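Local coordinates for protein GCN5-related N-acetyltransferase (Arthrobacter sp., PDB 2R1I) that probably transfers the acetyl group of acetyl-CoA to an as yet unidentified acceptor, as a member of the GCN5-related N-acetyltransferase (GNAT) family, at residues 38-43 against 80-85; 97-102 against 133-138; 28-33 against 64-69; 71-76 against 120-125. All coordinates share one frame; numbering follows the deposited sequence.

How the contacts relate
The four contacts build the central mixed sheet of a GNAT fold and the layers on its two faces. Contact 3 opens first along the chain and its segments alternate with those of contact 1; contact 4 alternates with contacts 1 and 2. Strand 81-88, between 70-75 and 97-104, joins contact 1 to contacts 4 and 2, and helix 109-128 brings contact 4 against contact 2, centres about 12 to 16 Å apart. Helix 33-47 covers one face in contact 1, helix 109-128 the other in contact 4. Contact 3 ties loops at the flank and meets contact 4 through strand 70-75. The result is one sheet with helices on both faces, continued into the second subunit through strand 133-139.

Contact 1 of 4, residues 38-43 against 80-85; sequences QMLHDF and TGLAVL
Apolar packing does most of the work where helix 33-47 crosses strand 81-88, the two axes running nearly at right angles. L82 is the side chain that rises from the strand to meet the helix. Its CG sits in the crowded position between backbone N and carbonyl carbon (chi1 65°), which lifts both methyls off the sheet. L40 lies across it at about a right angle, L40 CD2 resting 4.1 Å from L82 CD1 and as far from the second methyl. Selenomethionine M39 meets L82 from beside L40. Its chain is extended through chi2 and then bends at chi3 (63°), so that M39 CE folds against L82 CD2 at 3.9 Å.

Contacts with the strand backbone form a second group. The same M39 CE reaches G81 N at 3.7 Å. One helical turn on, F43 presents the edge of its ring: F43 CZ is 3.5 Å from T80 O, which lies near the ring plane, so the polarised C-H rim meets the carbonyl.

This is helix-on-sheet packing: helix 33-47 lies across one face of the GNAT sheet, with helix 109-128 on the other, where A83 and L85 point. T80 and G81 form a classic beta bulge opposite A75 on strand 70-75. Y104 of strand 97-104 adds its ring beside F43, L74 packs on M39 and L82, and W92 of the second subunit packs against L40.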
loop_
_atom_site.group_PDB
_atom_site.type_symbol
_atom_site.label_atom_id
_atom_site.label_comp_id
_atom_site.label_asym_id
_atom_site.label_seq_id
_atom_site.Cartn_x
_atom_site.Cartn_y
_atom_site.Cartn_z
ATOM N N GLN A 38 -16.969 -15.703 5.301
ATOM C CA GLN A 38 -16.771 -17.153 5.297
ATOM C C GLN A 38 -15.733 -17.595 4.278
ATOM O O GLN A 38 -14.873 -18.447 4.587
ATOM C CB GLN A 38 -18.085 -17.863 5.008
ATOM C CG GLN A 38 -18.052 -19.358 5.221
ATOM C CD GLN A 38 -17.848 -19.749 6.695
ATOM O OE1 GLN A 38 -18.655 -19.400 7.573
ATOM N NE2 GLN A 38 -16.765 -20.471 6.963
HETATM N N MSE A 39 -15.756 -17.007 3.089
HETATM C CA MSE A 39 -14.710 -17.277 2.116
HETATM C C MSE A 39 -13.309 -16.893 2.592
HETATM O O MSE A 39 -12.356 -17.685 2.407
HETATM C CB MSE A 39 -15.012 -16.604 0.791
HETATM C CG MSE A 39 -16.291 -17.084 0.169
HETATM SE SE MSE A 39 -16.641 -16.059 -1.425
HETATM C CE MSE A 39 -14.936 -16.741 -2.338
ATOM N N LEU A 40 -13.176 -15.725 3.211
ATOM C CA LEU A 40 -11.872 -15.273 3.720
ATOM C C LEU A 40 -11.374 -16.193 4.825
ATOM O O LEU A 40 -10.184 -16.543 4.890
ATOM C CB LEU A 40 -11.962 -13.868 4.270
ATOM C CG LEU A 40 -12.109 -12.714 3.272
ATOM C CD1 LEU A 40 -12.319 -11.405 3.966
ATOM C CD2 LEU A 40 -10.872 -12.656 2.309
ATOM N N HIS A 41 -12.306 -16.593 5.665
ATOM C CA HIS A 41 -12.014 -17.533 6.745
ATOM C C HIS A 41 -11.533 -18.873 6.201
ATOM O O HIS A 41 -10.475 -19.403 6.624
ATOM C CB HIS A 41 -13.246 -17.729 7.647
ATOM C CG HIS A 41 -12.953 -18.542 8.871
ATOM N ND1 HIS A 41 -12.580 -17.966 10.066
ATOM C CD2 HIS A 41 -12.921 -19.882 9.068
ATOM C CE1 HIS A 41 -12.355 -18.918 10.955
ATOM N NE2 HIS A 41 -12.550 -20.086 10.376
ATOM N N ASP A 42 -12.301 -19.429 5.276
ATOM C CA ASP A 42 -12.054 -20.770 4.747
ATOM C C ASP A 42 -10.762 -20.838 3.954
ATOM O O ASP A 42 -10.002 -21.816 4.086
ATOM C CB ASP A 42 -13.249 -21.260 3.920
ATOM C CG ASP A 42 -14.475 -21.569 4.787
ATOM O OD1 ASP A 42 -14.352 -21.620 6.052
ATOM O OD2 ASP A 42 -15.566 -21.764 4.199
ATOM N N PHE A 43 -10.505 -19.823 3.140
ATOM C CA PHE A 43 -9.244 -19.775 2.408
ATOM C C PHE A 43 -8.045 -19.799 3.340
ATOM O O PHE A 43 -7.091 -20.571 3.112
ATOM C CB PHE A 43 -9.159 -18.598 1.436
ATOM C CG PHE A 43 -9.655 -18.941 0.067
ATOM C CD1 PHE A 43 -8.899 -19.731 -0.781
ATOM C CD2 PHE A 43 -10.877 -18.483 -0.373
ATOM C CE1 PHE A 43 -9.373 -20.075 -2.024
ATOM C CE2 PHE A 43 -11.347 -18.819 -1.622
ATOM C CZ PHE A 43 -10.603 -19.600 -2.452
ATOM N N THR A 80 -16.566 -18.903 -5.753
ATOM C CA THR A 80 -15.442 -19.758 -5.339
ATOM C C THR A 80 -14.067 -19.086 -5.375
ATOM O O THR A 80 -13.040 -19.705 -5.022
ATOM C CB THR A 80 -15.395 -21.023 -6.187
ATOM O OG1 THR A 80 -15.224 -20.668 -7.563
ATOM C CG2 THR A 80 -16.697 -21.818 -6.016
ATOM N N GLY A 81 -14.055 -17.843 -5.812
ATOM C CA GLY A 81 -12.856 -16.998 -5.802
ATOM C C GLY A 81 -13.201 -15.544 -5.536
ATOM O O GLY A 81 -14.294 -15.075 -5.822
ATOM N N LEU A 82 -12.230 -14.831 -5.017
ATOM C CA LEU A 82 -12.407 -13.415 -4.754
ATOM C C LEU A 82 -11.114 -12.639 -4.895
ATOM O O LEU A 82 -10.016 -13.235 -4.822
ATOM C CB LEU A 82 -13.029 -13.216 -3.369
ATOM C CG LEU A 82 -12.314 -13.592 -2.080
ATOM C CD1 LEU A 82 -11.137 -12.669 -1.738
ATOM C CD2 LEU A 82 -13.313 -13.545 -0.911
ATOM N N ALA A 83 -11.265 -11.334 -5.130
ATOM C CA ALA A 83 -10.179 -10.369 -5.081
ATOM C C ALA A 83 -10.548 -9.241 -4.103
ATOM O O ALA A 83 -11.723 -8.850 -4.055
ATOM C CB ALA A 83 -9.927 -9.796 -6.448
ATOM N N VAL A 84 -9.547 -8.772 -3.346
ATOM C CA VAL A 84 -9.668 -7.645 -2.400
ATOM C C VAL A 84 -8.726 -6.556 -2.885
ATOM O O VAL A 84 -7.501 -6.808 -3.001
ATOM C CB VAL A 84 -9.341 -8.030 -0.938
ATOM C CG1 VAL A 84 -9.555 -6.849 -0.017
ATOM C CG2 VAL A 84 -10.242 -9.180 -0.505
ATOM N N LEU A 85 -9.327 -5.407 -3.160
ATOM C CA LEU A 85 -8.617 -4.190 -3.632
ATOM C C LEU A 85 -8.711 -3.112 -2.612
ATOM O O LEU A 85 -9.792 -2.848 -2.110
ATOM C CB LEU A 85 -9.215 -3.647 -4.906
ATOM C CG LEU A 85 -9.025 -4.519 -6.147
ATOM C CD1 LEU A 85 -10.047 -4.183 -7.248
ATOM C CD2 LEU A 85 -7.596 -4.339 -6.675
#

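Contact 2 of 4, residues 97-102 against 133-138; sequences VAILDE and LLEINV
The carboxylate of E135 is the flat group at this strand pair, and the methyl V97 CG1 lies over one of its faces, 3.6 Å from E135 CD. I99 approaches a single oxygen instead, with I99 CG1 3.7 Å from E135 OE1. This buried acid is well supplied with partners: OE1 forms a salt bridge with R88, and OE2 is hydrogen-bonded to Y167 OH of the second subunit, which should keep it ionised.

Strands 97-104 and 133-139 run parallel. A98 N donates to L133 O over 3.1 Å, almost straight at 170°; E135 N then donates to A98 O, and L100 N meets E135 O at 2.8 Å, nearly along the C=O axis. On the face away from the carboxylate, L134 CD1 tucks against A98 CB at 3.7 Å.

Beyond L100 the direct pairing stops. A water takes over, donating to L100 O at 2.9 Å and accepting from N137 N at 3.0 Å. D101 and E102 make a classic beta bulge against V84, and the strands diverge. Such a splay is a hallmark of the GNAT fold, where it usually receives the pantetheine arm of acetyl-CoA.

Helix 109-128 links the two strands in a beta-alpha-beta unit, its V126 and C123 packing on A98 and L134. Strand 81-88 flanks 97-104, while 133-139 pairs antiparallel with a strand of the second subunit, carrying the sheet across the dimer.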
loop_
_atom_site.group_PDB
_atom_site.type_symbol
_atom_site.label_atom_id
_atom_site.label_comp_id
_atom_site.label_asym_id
_atom_site.label_seq_id
_atom_site.Cartn_x
_atom_site.Cartn_y
_atom_site.Cartn_z
ATOM N N VAL A 97 -4.076 5.207 -5.880
ATOM C CA VAL A 97 -3.213 4.074 -6.089
ATOM C C VAL A 97 -3.950 2.885 -5.450
ATOM O O VAL A 97 -4.501 2.997 -4.346
ATOM C CB VAL A 97 -1.817 4.226 -5.494
ATOM C CG1 VAL A 97 -0.981 2.937 -5.681
ATOM C CG2 VAL A 97 -1.110 5.436 -6.177
ATOM N N ALA A 98 -3.969 1.753 -6.187
ATOM C CA ALA A 98 -4.647 0.565 -5.710
ATOM C C ALA A 98 -3.646 -0.517 -5.342
ATOM O O ALA A 98 -2.579 -0.638 -5.971
ATOM C CB ALA A 98 -5.605 0.055 -6.758
ATOM N N ILE A 99 -4.009 -1.356 -4.353
ATOM C CA ILE A 99 -3.292 -2.588 -4.037
ATOM C C ILE A 99 -4.244 -3.754 -4.224
ATOM O O ILE A 99 -5.412 -3.705 -3.761
ATOM C CB ILE A 99 -2.673 -2.601 -2.602
ATOM C CG1 ILE A 99 -1.703 -1.416 -2.363
ATOM C CG2 ILE A 99 -1.959 -3.913 -2.260
ATOM C CD1 ILE A 99 -1.435 -1.165 -0.851
ATOM N N LEU A 100 -3.731 -4.793 -4.875
ATOM C CA LEU A 100 -4.360 -6.116 -4.835
ATOM C C LEU A 100 -4.013 -6.797 -3.502
ATOM O O LEU A 100 -3.011 -7.499 -3.379
ATOM C CB LEU A 100 -3.918 -6.943 -6.031
ATOM C CG LEU A 100 -4.647 -8.294 -6.198
ATOM C CD1 LEU A 100 -6.150 -8.053 -6.476
ATOM C CD2 LEU A 100 -4.034 -9.139 -7.345
ATOM N N ASP A 101 -4.818 -6.497 -2.471
ATOM C CA ASP A 101 -4.608 -6.967 -1.100
ATOM C C ASP A 101 -4.632 -8.499 -1.053
ATOM O O ASP A 101 -3.866 -9.129 -0.335
ATOM C CB ASP A 101 -5.738 -6.453 -0.170
ATOM C CG ASP A 101 -5.708 -4.964 0.125
ATOM O OD1 ASP A 101 -4.853 -4.215 -0.385
ATOM O OD2 ASP A 101 -6.620 -4.525 0.875
ATOM N N GLU A 102 -5.571 -9.094 -1.772
ATOM C CA GLU A 102 -5.714 -10.535 -1.811
ATOM C C GLU A 102 -6.267 -10.957 -3.152
ATOM O O GLU A 102 -7.116 -10.297 -3.752
ATOM C CB GLU A 102 -6.640 -11.104 -0.698
ATOM C CG GLU A 102 -6.393 -10.659 0.740
ATOM C CD GLU A 102 -5.125 -11.167 1.372
ATOM O OE1 GLU A 102 -4.439 -12.065 0.825
ATOM O OE2 GLU A 102 -4.760 -10.615 2.436
ATOM N N LEU A 133 -2.204 2.882 -11.338
ATOM C CA LEU A 133 -1.226 1.992 -10.757
ATOM C C LEU A 133 -1.905 0.992 -9.839
ATOM O O LEU A 133 -2.721 1.371 -8.955
ATOM C CB LEU A 133 -0.201 2.763 -9.958
ATOM C CG LEU A 133 1.036 2.055 -9.413
ATOM C CD1 LEU A 133 1.838 1.556 -10.577
ATOM C CD2 LEU A 133 1.847 3.012 -8.547
ATOM N N LEU A 134 -1.575 -0.281 -10.102
ATOM C CA LEU A 134 -1.973 -1.407 -9.229
ATOM C C LEU A 134 -0.737 -2.114 -8.680
ATOM O O LEU A 134 0.162 -2.525 -9.470
ATOM C CB LEU A 134 -2.848 -2.376 -10.014
ATOM C CG LEU A 134 -3.421 -3.585 -9.248
ATOM C CD1 LEU A 134 -4.216 -3.125 -8.037
ATOM C CD2 LEU A 134 -4.273 -4.454 -10.252
ATOM N N GLU A 135 -0.678 -2.248 -7.357
ATOM C CA GLU A 135 0.475 -2.799 -6.661
ATOM C C GLU A 135 0.123 -4.123 -6.006
ATOM O O GLU A 135 -1.058 -4.380 -5.705
ATOM C CB GLU A 135 0.986 -1.846 -5.578
ATOM C CG GLU A 135 1.306 -0.452 -6.065
ATOM C CD GLU A 135 1.660 0.528 -4.951
ATOM O OE1 GLU A 135 1.017 0.510 -3.863
ATOM O OE2 GLU A 135 2.539 1.350 -5.218
ATOM N N ILE A 136 1.148 -4.963 -5.801
ATOM C CA ILE A 136 1.010 -6.201 -5.049
ATOM C C ILE A 136 2.283 -6.417 -4.267
ATOM O O ILE A 136 3.373 -6.064 -4.732
ATOM C CB ILE A 136 0.848 -7.435 -5.934
ATOM C CG1 ILE A 136 0.063 -7.179 -7.199
ATOM C CG2 ILE A 136 0.143 -8.593 -5.191
ATOM C CD1 ILE A 136 0.150 -8.415 -8.154
ATOM N N ASN A 137 2.146 -7.030 -3.095
ATOM C CA ASN A 137 3.287 -7.521 -2.364
ATOM C C ASN A 137 3.212 -9.068 -2.390
ATOM O O ASN A 137 2.157 -9.629 -2.083
ATOM C CB ASN A 137 3.324 -6.872 -0.980
ATOM C CG ASN A 137 3.377 -5.316 -1.077
ATOM O OD1 ASN A 137 2.428 -4.615 -0.674
ATOM N ND2 ASN A 137 4.476 -4.780 -1.643
ATOM N N VAL A 138 4.298 -9.698 -2.794
ATOM C CA VAL A 138 4.345 -11.147 -3.062
ATOM C C VAL A 138 5.555 -11.793 -2.361
ATOM O O VAL A 138 6.672 -11.275 -2.431
ATOM C CB VAL A 138 4.478 -11.442 -4.587
ATOM C CG1 VAL A 138 4.485 -12.953 -4.873
ATOM C CG2 VAL A 138 3.392 -10.735 -5.395
HETATM O O HOH W 1 -0.538 -7.282 -1.896
#

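Contact 3 of 4, residues 28-33 against 64-69; sequences ATPADA and LLAGED
L65 is the centrepiece of this loop-to-loop contact, its isobutyl group pushed against the 3-10 turn at 30-32. With CG anti to the carbonyl carbon (chi1 -65°) and the chain extended beyond it, the two methyls part to separate partners. L65 CD1 lies against the turn itself, 3.4 Å from T29 O and 3.8 Å from A33 CA, while L65 CD2 faces A28 CB at 4.1 Å.

P30 covers the base of the same leucine. Its ring leans on the backbone where the type I turn from L64 to G67 passes, with P30 CG 3.7 Å from L65 O and almost as near to A66 CA.

A28 contributes more than its methyl. A water bridges the two main chains, 2.7 Å from A28 O and 2.6 Å from L65 O, so polar backbone atoms of the two loops share one water beside the apolar contact.

The 3-10 turn is held by its own bonds, D32 N to T29 O and A33 N to P30 O. T29 N donates at 167° to D32 OD2, which accepts with its anti lone pair and also carries a salt bridge with R26.

In the fold this is plain packing of the loop entering helix 33-47 against the turn leaving helix 54-64, at the side of the sheet where strands 26-27 and 70-75 pair. V72 packs on both A28 and L65, and L61 and S62 of helix 54-64 lie against A33.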
loop_
_atom_site.group_PDB
_atom_site.type_symbol
_atom_site.label_atom_id
_atom_site.label_comp_id
_atom_site.label_asym_id
_atom_site.label_seq_id
_atom_site.Cartn_x
_atom_site.Cartn_y
_atom_site.Cartn_z
ATOM N N ALA A 28 -18.924 -7.368 -4.730
ATOM C CA ALA A 28 -19.606 -7.685 -3.475
ATOM C C ALA A 28 -20.272 -6.424 -2.889
ATOM O O ALA A 28 -19.648 -5.366 -2.813
ATOM C CB ALA A 28 -18.611 -8.228 -2.441
ATOM N N THR A 29 -21.526 -6.569 -2.504
ATOM C CA THR A 29 -22.334 -5.513 -1.862
ATOM C C THR A 29 -22.361 -5.780 -0.354
ATOM O O THR A 29 -21.950 -6.860 0.109
ATOM C CB THR A 29 -23.783 -5.566 -2.363
ATOM O OG1 THR A 29 -24.425 -6.739 -1.841
ATOM C CG2 THR A 29 -23.840 -5.542 -3.857
ATOM N N PRO A 30 -22.885 -4.807 0.432
ATOM C CA PRO A 30 -23.016 -5.091 1.845
ATOM C C PRO A 30 -23.783 -6.386 2.168
ATOM O O PRO A 30 -23.498 -7.040 3.174
ATOM C CB PRO A 30 -23.729 -3.832 2.369
ATOM C CG PRO A 30 -23.219 -2.738 1.496
ATOM C CD PRO A 30 -23.266 -3.413 0.114
ATOM N N ALA A 31 -24.719 -6.789 1.313
ATOM C CA ALA A 31 -25.502 -8.020 1.564
ATOM C C ALA A 31 -24.637 -9.274 1.469
ATOM O O ALA A 31 -25.013 -10.358 1.915
ATOM C CB ALA A 31 -26.685 -8.115 0.577
ATOM N N ASP A 32 -23.468 -9.111 0.863
ATOM C CA ASP A 32 -22.510 -10.205 0.734
ATOM C C ASP A 32 -21.530 -10.311 1.891
ATOM O O ASP A 32 -20.612 -11.136 1.820
ATOM C CB ASP A 32 -21.720 -10.076 -0.571
ATOM C CG ASP A 32 -22.583 -10.202 -1.815
ATOM O OD1 ASP A 32 -23.311 -11.234 -1.915
ATOM O OD2 ASP A 32 -22.479 -9.299 -2.685
ATOM N N ALA A 33 -21.680 -9.497 2.938
ATOM C CA ALA A 33 -20.688 -9.516 4.041
ATOM C C ALA A 33 -20.449 -10.913 4.640
ATOM O O ALA A 33 -19.272 -11.319 4.854
ATOM C CB ALA A 33 -20.978 -8.460 5.132
ATOM N N LEU A 64 -16.817 -2.055 5.389
ATOM C CA LEU A 64 -15.996 -1.848 4.206
ATOM C C LEU A 64 -16.778 -1.928 2.897
ATOM O O LEU A 64 -16.543 -1.111 1.981
ATOM C CB LEU A 64 -14.829 -2.841 4.230
ATOM C CG LEU A 64 -13.853 -2.666 5.355
ATOM C CD1 LEU A 64 -12.784 -3.771 5.332
ATOM C CD2 LEU A 64 -13.237 -1.280 5.335
ATOM N N LEU A 65 -17.652 -2.927 2.783
ATOM C CA LEU A 65 -18.406 -3.146 1.554
ATOM C C LEU A 65 -19.436 -2.005 1.277
ATOM O O LEU A 65 -19.905 -1.862 0.154
ATOM C CB LEU A 65 -19.099 -4.512 1.610
ATOM C CG LEU A 65 -18.199 -5.739 1.649
ATOM C CD1 LEU A 65 -18.978 -7.048 1.698
ATOM C CD2 LEU A 65 -17.242 -5.716 0.432
ATOM N N ALA A 66 -19.775 -1.232 2.317
ATOM C CA ALA A 66 -20.614 -0.051 2.216
ATOM C C ALA A 66 -19.877 1.158 1.649
ATOM O O ALA A 66 -20.510 2.115 1.207
ATOM C CB ALA A 66 -21.163 0.339 3.597
ATOM N N GLY A 67 -18.547 1.126 1.673
ATOM C CA GLY A 67 -17.701 2.191 1.119
ATOM C C GLY A 67 -16.969 1.806 -0.157
ATOM O O GLY A 67 -17.282 0.795 -0.809
ATOM N N GLU A 68 -15.980 2.636 -0.486
ATOM C CA GLU A 68 -15.232 2.596 -1.751
ATOM C C GLU A 68 -13.729 2.433 -1.491
ATOM O O GLU A 68 -12.960 2.334 -2.436
ATOM C CB GLU A 68 -15.449 3.900 -2.565
ATOM C CG GLU A 68 -16.901 4.224 -2.834
ATOM C CD GLU A 68 -17.581 3.110 -3.635
ATOM O OE1 GLU A 68 -16.931 2.625 -4.576
ATOM O OE2 GLU A 68 -18.737 2.708 -3.307
ATOM N N ASP A 69 -13.318 2.317 -0.209
ATOM C CA ASP A 69 -11.875 2.218 0.108
ATOM C C ASP A 69 -11.313 0.810 -0.088
ATOM O O ASP A 69 -10.144 0.623 -0.434
ATOM C CB ASP A 69 -11.618 2.703 1.525
ATOM C CG ASP A 69 -12.188 4.065 1.790
ATOM O OD1 ASP A 69 -11.924 4.968 0.966
ATOM O OD2 ASP A 69 -12.892 4.202 2.821
HETATM O O HOH W 2 -19.997 -2.699 -2.336
#

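Contact 4 of 4, residues 71-76 against 120-125; sequences VVLLAG and AASCGL
L73 holds its CG anti to the carbonyl carbon (chi1 -57°) and stays extended beyond, so the side chain stands out from strand 70-75 with both methyls facing helix 109-128. From the helix, L125 answers with CG anti to the backbone N (chi1 -165°), which lays its branch back toward the strand. Its chi2 of 137° is off the staggered values and two conformers were modelled, consistent with some mobility at its tip; the distances here are for one of the two.

The two leucines slide past each other in opposite directions, touching where L73 CD2 comes within 3.9 Å of L125 CD1. Nearer the start of the strand, V71 meets L125 tip to tip, with V71 CG1 at 4.0 Å from L125 CD1.

The other methyl of L73 takes the preceding helical turn. L73 CD1 sits 3.7 Å from A121 CB and equally close to S122 N, so it lies against the helix backbone beside the small side chain of A121. S122 OG lies near that methyl, but its hydrogen bond goes back along the helix to L118 O.

Helix 109-128, which links strands 97-104 and 133-139 in a beta-alpha-beta unit, packs on the sheet roughly antiparallel to strand 70-75. The chemistry is almost wholly that of methyl against methyl: helix and sheet are joined by buried hydrophobic surface, with the serine hydroxyl satisfied inside its own helix.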
loop_
_atom_site.group_PDB
_atom_site.type_symbol
_atom_site.label_atom_id
_atom_site.label_comp_id
_atom_site.label_asym_id
_atom_site.label_seq_id
_atom_site.Cartn_x
_atom_site.Cartn_y
_atom_site.Cartn_z
ATOM N N VAL A 71 -12.599 -2.737 -1.864
ATOM C CA VAL A 71 -13.595 -3.273 -2.787
ATOM C C VAL A 71 -13.295 -4.763 -2.944
ATOM O O VAL A 71 -12.138 -5.182 -3.011
ATOM C CB VAL A 71 -13.507 -2.537 -4.162
ATOM C CG1 VAL A 71 -14.367 -3.325 -5.233
ATOM C CG2 VAL A 71 -13.871 -1.015 -4.040
ATOM N N VAL A 72 -14.346 -5.582 -2.953
ATOM C CA VAL A 72 -14.209 -7.044 -3.087
ATOM C C VAL A 72 -14.971 -7.460 -4.350
ATOM O O VAL A 72 -16.110 -7.039 -4.578
ATOM C CB VAL A 72 -14.693 -7.819 -1.870
ATOM C CG1 VAL A 72 -14.717 -9.349 -2.172
ATOM C CG2 VAL A 72 -13.842 -7.434 -0.624
ATOM N N LEU A 73 -14.268 -8.221 -5.192
ATOM C CA LEU A 73 -14.849 -8.825 -6.424
ATOM C C LEU A 73 -15.013 -10.327 -6.192
ATOM O O LEU A 73 -14.116 -10.968 -5.591
ATOM C CB LEU A 73 -14.049 -8.544 -7.707
ATOM C CG LEU A 73 -13.804 -7.082 -8.075
ATOM C CD1 LEU A 73 -12.984 -6.965 -9.342
ATOM C CD2 LEU A 73 -15.116 -6.314 -8.173
ATOM N N LEU A 74 -16.144 -10.882 -6.661
ATOM C CA LEU A 74 -16.488 -12.282 -6.505
ATOM C C LEU A 74 -16.615 -12.943 -7.883
ATOM O O LEU A 74 -17.186 -12.349 -8.795
ATOM C CB LEU A 74 -17.823 -12.449 -5.784
ATOM C CG LEU A 74 -17.871 -11.919 -4.349
ATOM C CD1 LEU A 74 -19.277 -11.932 -3.826
ATOM C CD2 LEU A 74 -16.966 -12.752 -3.477
ATOM N N ALA A 75 -16.052 -14.143 -7.996
ATOM C CA ALA A 75 -16.083 -14.975 -9.217
ATOM C C ALA A 75 -16.764 -16.303 -8.879
ATOM O O ALA A 75 -16.409 -16.963 -7.892
ATOM C CB ALA A 75 -14.693 -15.234 -9.695
ATOM N N GLY A 76 -17.730 -16.676 -9.707
ATOM C CA GLY A 76 -18.443 -17.943 -9.565
ATOM C C GLY A 76 -19.837 -17.753 -9.017
ATOM O O GLY A 76 -20.144 -16.770 -8.372
ATOM N N ALA A 120 -8.134 -9.302 -14.223
ATOM C CA ALA A 120 -8.581 -8.438 -15.297
ATOM C C ALA A 120 -9.712 -7.510 -14.859
ATOM O O ALA A 120 -9.716 -6.308 -15.180
ATOM C CB ALA A 120 -8.965 -9.314 -16.549
ATOM N N ALA A 121 -10.674 -8.036 -14.108
ATOM C CA ALA A 121 -11.763 -7.212 -13.601
ATOM C C ALA A 121 -11.228 -6.126 -12.630
ATOM O O ALA A 121 -11.711 -4.988 -12.640
ATOM C CB ALA A 121 -12.821 -8.100 -12.912
ATOM N N SER A 122 -10.234 -6.491 -11.813
ATOM C CA SER A 122 -9.576 -5.539 -10.864
ATOM C C SER A 122 -8.908 -4.395 -11.619
ATOM O O SER A 122 -9.087 -3.247 -11.287
ATOM C CB SER A 122 -8.537 -6.257 -9.999
ATOM O OG SER A 122 -9.128 -7.305 -9.202
ATOM N N CYS A 123 -8.194 -4.693 -12.707
ATOM C CA CYS A 123 -7.571 -3.621 -13.464
ATOM C C CYS A 123 -8.611 -2.647 -14.038
ATOM O O CYS A 123 -8.419 -1.436 -14.006
ATOM C CB CYS A 123 -6.693 -4.186 -14.565
ATOM S SG CYS A 123 -5.266 -5.056 -13.984
ATOM N N GLY A 124 -9.714 -3.181 -14.558
ATOM C CA GLY A 124 -10.807 -2.367 -15.063
ATOM C C GLY A 124 -11.433 -1.462 -14.023
ATOM O O GLY A 124 -11.706 -0.300 -14.265
ATOM N N LEU A 125 -11.661 -2.021 -12.852
ATOM C CA LEU A 125 -12.219 -1.251 -11.766
ATOM C C LEU A 125 -11.274 -0.127 -11.317
ATOM O O LEU A 125 -11.717 0.980 -11.110
ATOM C CB LEU A 125 -12.599 -2.179 -10.628
ATOM C CG LEU A 125 -13.516 -1.573 -9.569
ATOM C CD1 LEU A 125 -14.593 -2.542 -9.169
ATOM C CD2 LEU A 125 -12.653 -1.190 -8.412
#